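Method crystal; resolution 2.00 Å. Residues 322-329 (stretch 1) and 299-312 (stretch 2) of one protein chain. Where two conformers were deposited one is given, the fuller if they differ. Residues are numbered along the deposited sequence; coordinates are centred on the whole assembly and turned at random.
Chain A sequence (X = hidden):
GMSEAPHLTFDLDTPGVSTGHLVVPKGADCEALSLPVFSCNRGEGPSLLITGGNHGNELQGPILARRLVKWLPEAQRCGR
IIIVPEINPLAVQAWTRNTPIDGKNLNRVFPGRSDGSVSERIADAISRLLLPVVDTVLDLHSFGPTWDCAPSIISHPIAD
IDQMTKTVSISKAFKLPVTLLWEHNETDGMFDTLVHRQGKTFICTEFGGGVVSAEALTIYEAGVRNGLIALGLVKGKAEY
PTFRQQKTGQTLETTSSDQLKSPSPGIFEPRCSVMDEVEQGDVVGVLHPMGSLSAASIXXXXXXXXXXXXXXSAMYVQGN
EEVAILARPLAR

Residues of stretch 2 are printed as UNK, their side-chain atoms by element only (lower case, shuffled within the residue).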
# COMPACT_ATOMS: atom_id res chain seq x y z
N GLU A 322 -5.56 14.70 6.73
CA GLU A 322 -5.20 15.14 5.40
C GLU A 322 -5.48 13.99 4.44
O GLU A 322 -5.08 12.86 4.68
CB GLU A 322 -3.72 15.58 5.31
CG GLU A 322 -3.37 16.88 6.11
CD GLU A 322 -1.92 17.40 5.85
OE1 GLU A 322 -1.02 16.62 5.40
OE2 GLU A 322 -1.69 18.61 6.11
N VAL A 323 -6.21 14.29 3.38
CA VAL A 323 -6.59 13.27 2.40
C VAL A 323 -6.04 13.51 1.02
O VAL A 323 -6.01 12.60 0.24
CB VAL A 323 -8.11 13.04 2.36
CG1 VAL A 323 -8.57 12.49 3.71
CG2 VAL A 323 -8.87 14.32 1.96
N ALA A 324 -5.66 14.74 0.70
CA ALA A 324 -5.09 15.07 -0.59
C ALA A 324 -4.15 16.27 -0.46
O ALA A 324 -4.38 17.15 0.39
CB ALA A 324 -6.22 15.33 -1.64
N ILE A 325 -3.08 16.27 -1.25
CA ILE A 325 -2.15 17.39 -1.32
C ILE A 325 -2.13 17.86 -2.76
O ILE A 325 -1.71 17.13 -3.66
CB ILE A 325 -0.75 17.05 -0.86
CG1 ILE A 325 -0.79 16.56 0.59
CG2 ILE A 325 0.15 18.29 -0.96
CD1 ILE A 325 0.49 16.06 1.05
N LEU A 326 -2.63 19.08 -2.96
CA LEU A 326 -2.70 19.71 -4.26
C LEU A 326 -1.52 20.69 -4.30
O LEU A 326 -0.98 21.06 -3.27
CB LEU A 326 -4.06 20.41 -4.43
CG LEU A 326 -5.28 19.57 -4.87
CD1 LEU A 326 -5.28 18.13 -4.41
CD2 LEU A 326 -6.60 20.27 -4.50
N ALA A 327 -1.08 21.01 -5.51
CA ALA A 327 0.03 21.93 -5.70
C ALA A 327 -0.22 22.80 -6.92
O ALA A 327 -0.96 22.41 -7.84
CB ALA A 327 1.33 21.16 -5.85
N ARG A 328 0.39 23.97 -6.91
CA ARG A 328 0.26 24.91 -8.00
C ARG A 328 1.61 25.30 -8.52
O ARG A 328 2.54 25.35 -7.75
CB ARG A 328 -0.42 26.15 -7.49
CG ARG A 328 -1.77 25.89 -6.91
CD ARG A 328 -2.36 27.18 -6.47
NE ARG A 328 -2.97 27.06 -5.16
CZ ARG A 328 -3.48 28.07 -4.46
NH1 ARG A 328 -3.47 29.33 -4.94
NH2 ARG A 328 -4.02 27.83 -3.26
N PRO A 329 1.70 25.64 -9.82
CA PRO A 329 3.01 26.02 -10.35
C PRO A 329 3.55 27.31 -9.71
O PRO A 329 2.78 28.22 -9.42
CB PRO A 329 2.74 26.22 -11.83
CG PRO A 329 1.32 26.55 -11.90
CD PRO A 329 0.65 25.76 -10.84
N UNK A 299 -18.70 15.41 0.04
CA UNK A 299 -17.72 15.77 -0.99
C UNK A 299 -16.59 16.63 -0.40
O UNK A 299 -16.85 17.52 0.43
c UNK A 299 -19.45 15.84 -2.78
c UNK A 299 -18.36 16.58 -2.09
o UNK A 299 -20.51 16.47 -3.00
o UNK A 299 -19.24 14.66 -3.13
N UNK A 300 -15.36 16.36 -0.84
CA UNK A 300 -14.16 17.10 -0.43
C UNK A 300 -13.64 17.77 -1.73
O UNK A 300 -13.15 17.09 -2.63
c UNK A 300 -11.86 17.04 0.64
c UNK A 300 -13.68 15.43 1.44
c UNK A 300 -13.09 16.19 0.23
c UNK A 300 -12.79 14.41 2.03
N UNK A 301 -13.76 19.10 -1.81
CA UNK A 301 -13.44 19.84 -3.03
C UNK A 301 -12.15 20.69 -3.01
O UNK A 301 -11.77 21.24 -1.97
n UNK A 301 -18.16 20.32 -6.44
c UNK A 301 -15.90 20.03 -3.74
n UNK A 301 -18.29 20.23 -4.11
c UNK A 301 -18.77 19.94 -5.33
n UNK A 301 -19.88 19.22 -5.44
c UNK A 301 -17.07 20.98 -3.82
c UNK A 301 -14.62 20.75 -3.36
N UNK A 302 -11.52 20.78 -4.19
CA UNK A 302 -10.35 21.62 -4.41
C UNK A 302 -10.72 23.12 -4.22
O UNK A 302 -11.76 23.58 -4.70
c UNK A 302 -9.79 21.40 -5.81
N UNK A 303 -9.87 23.84 -3.52
CA UNK A 303 -10.06 25.27 -3.28
C UNK A 303 -9.48 26.16 -4.38
O UNK A 303 -9.68 27.37 -4.35
c UNK A 303 -9.70 25.42 0.57
n UNK A 303 -9.55 24.47 1.47
c UNK A 303 -10.18 24.96 -0.79
o UNK A 303 -9.52 26.61 0.82
c UNK A 303 -9.50 25.68 -1.93
N UNK A 304 -8.75 25.57 -5.33
CA UNK A 304 -8.19 26.32 -6.45
C UNK A 304 -7.78 25.36 -7.55
O UNK A 304 -7.69 24.15 -7.33
c UNK A 304 -6.96 27.15 -6.04
o UNK A 304 -5.80 26.34 -5.97
N UNK A 305 -7.53 25.93 -8.73
CA UNK A 305 -7.06 25.16 -9.86
C UNK A 305 -5.67 24.71 -9.44
O UNK A 305 -4.87 25.53 -9.02
n UNK A 305 -6.97 24.06 -15.06
c UNK A 305 -6.56 26.04 -13.59
c UNK A 305 -6.07 25.21 -14.76
c UNK A 305 -6.57 25.22 -12.35
c UNK A 305 -7.01 26.00 -11.14
N UNK A 306 -5.42 23.41 -9.51
CA UNK A 306 -4.17 22.84 -9.04
C UNK A 306 -3.95 21.45 -9.60
O UNK A 306 -4.81 20.92 -10.32
o UNK A 306 -5.49 22.37 -7.06
c UNK A 306 -4.21 22.80 -7.50
N UNK A 307 -2.76 20.89 -9.31
CA UNK A 307 -2.38 19.54 -9.71
C UNK A 307 -2.41 18.65 -8.50
O UNK A 307 -2.09 19.08 -7.41
c UNK A 307 -0.96 19.50 -10.36
c UNK A 307 -0.56 18.11 -10.79
o UNK A 307 -0.98 20.34 -11.53
N UNK A 308 -2.82 17.40 -8.68
CA UNK A 308 -2.80 16.43 -7.58
C UNK A 308 -1.38 15.93 -7.39
O UNK A 308 -0.84 15.25 -8.25
c UNK A 308 -3.61 14.26 -6.58
c UNK A 308 -5.20 15.70 -7.98
c UNK A 308 -3.74 15.23 -7.79
N UNK A 309 -0.79 16.28 -6.26
CA UNK A 309 0.55 15.85 -5.94
C UNK A 309 0.47 14.55 -5.19
O UNK A 309 1.20 13.64 -5.49
c UNK A 309 3.72 16.21 -5.25
c UNK A 309 2.60 15.96 -3.15
c UNK A 309 4.90 15.32 -3.38
c UNK A 309 1.31 16.90 -5.11
c UNK A 309 2.57 16.36 -4.49
c UNK A 309 3.76 15.43 -2.59
c UNK A 309 4.87 15.72 -4.70
N UNK A 310 -0.43 14.46 -4.20
CA UNK A 310 -0.61 13.26 -3.41
C UNK A 310 -2.07 13.10 -3.03
O UNK A 310 -2.77 14.10 -2.84
c UNK A 310 0.28 13.31 -2.15
N UNK A 311 -2.52 11.86 -2.93
CA UNK A 311 -3.90 11.55 -2.56
C UNK A 311 -3.95 10.19 -1.86
O UNK A 311 -3.22 9.28 -2.25
c UNK A 311 -7.34 11.90 -4.29
c UNK A 311 -4.86 11.62 -3.77
c UNK A 311 -4.52 10.53 -4.82
c UNK A 311 -6.33 11.59 -3.28
N UNK A 312 -4.75 10.09 -0.79
CA UNK A 312 -4.90 8.85 -0.03
C UNK A 312 -5.61 7.79 -0.82
O UNK A 312 -6.43 8.10 -1.70
n UNK A 312 -3.45 9.06 5.20
c UNK A 312 -4.33 10.02 5.50
c UNK A 312 -5.91 9.39 3.68
n UNK A 312 -5.46 10.19 4.82
c UNK A 312 -5.09 9.65 2.39
c UNK A 312 -5.76 9.02 1.23
n UNK A 312 -4.05 10.85 6.50

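Position 299 carries two side-chain carbons, the second bearing two oxygens, and lies out of reach of stretch 1; a carboxylate on so short a stem is aspartate, D299. At 300 four carbons fork at the first, with one arm two carbons long, the pattern of isoleucine. I300 points toward the neighbouring strand, and its CD1 lies 3.9 Å from V323 CG2. Position 301 has three carbons, a nitrogen, and a carbon carrying two more nitrogens, which makes it arginine; R301 points away from stretch 1, and its NH2 forms a long salt bridge of 3.7 Å with D299 OD2.

A single carbon at 302 identifies alanine, and CB of A302 packs 3.6 Å from L326 CD2. At 303 three carbons end in one oxygen and one nitrogen; the atoms alone would fit glutamine, and Q303 is exposed and makes no contact with stretch 1. Position 304 has one carbon and one oxygen, a serine. The OG of S304 sits over one face of the R328 guanidinium, 3.0 Å from R328 NE, but the angle is too poor for a hydrogen bond. Four carbons in a row ending in nitrogen mark 305 as lysine; the side chain of K305 starts away from stretch 1, while its backbone O lies 3.8 Å from R328 CG.

Position 306 again shows one carbon and one oxygen. This serine, S306, turns its OG back to S304 O in a 2.8 Å hydrogen bond, and the same OG approaches L326 CD2 at 3.5 Å. At 307 the first carbon carries an oxygen and a carbon, as in threonine; T307 pairs through its backbone, its N donating to A327 O at 2.8 Å and its O accepting from A327 N at 2.9 Å. Three carbons, forked at the first, make 308 valine, and V308 CG2 meets L326 CD1 at 4.3 Å.

At 309 one carbon leads to a six-carbon ring, which is phenylalanine. F309 CD2 lies 4.0 Å from I325 CG2, and F309 CB is 4.3 Å from A327 CB. A lone carbon at 310 gives alanine, with A310 CB 4.1 Å from I325 CB. Position 311 repeats the forked four-carbon pattern of isoleucine; I311 CG1 touches A324 CB at 4.1 Å. The last, 312, has three carbons, a nitrogen and a carbon with two further nitrogens: arginine, whose R312 NE comes within 2.7 Å of E322 O.

The contact is an antiparallel strand pairing interrupted by a bulge, where the register shifts by one between I325 and L326. There I325 O accepts from both F309 N (2.9 Å) and A310 N (3.0 Å), so one carbonyl serves two successive amides. I325 N returns a 2.7 Å bond to A310 O, and R312 N reaches V323 O at 3.0 Å, carrying the ladder beyond the bulge. A324, L326, V308 and I311 share one face of the sheet; I325, A327, T307 and A310 share the other. Together the stretches bury 782 Å².

Stretch 2, residues 299-312: DIRAQSKSTVFAIR
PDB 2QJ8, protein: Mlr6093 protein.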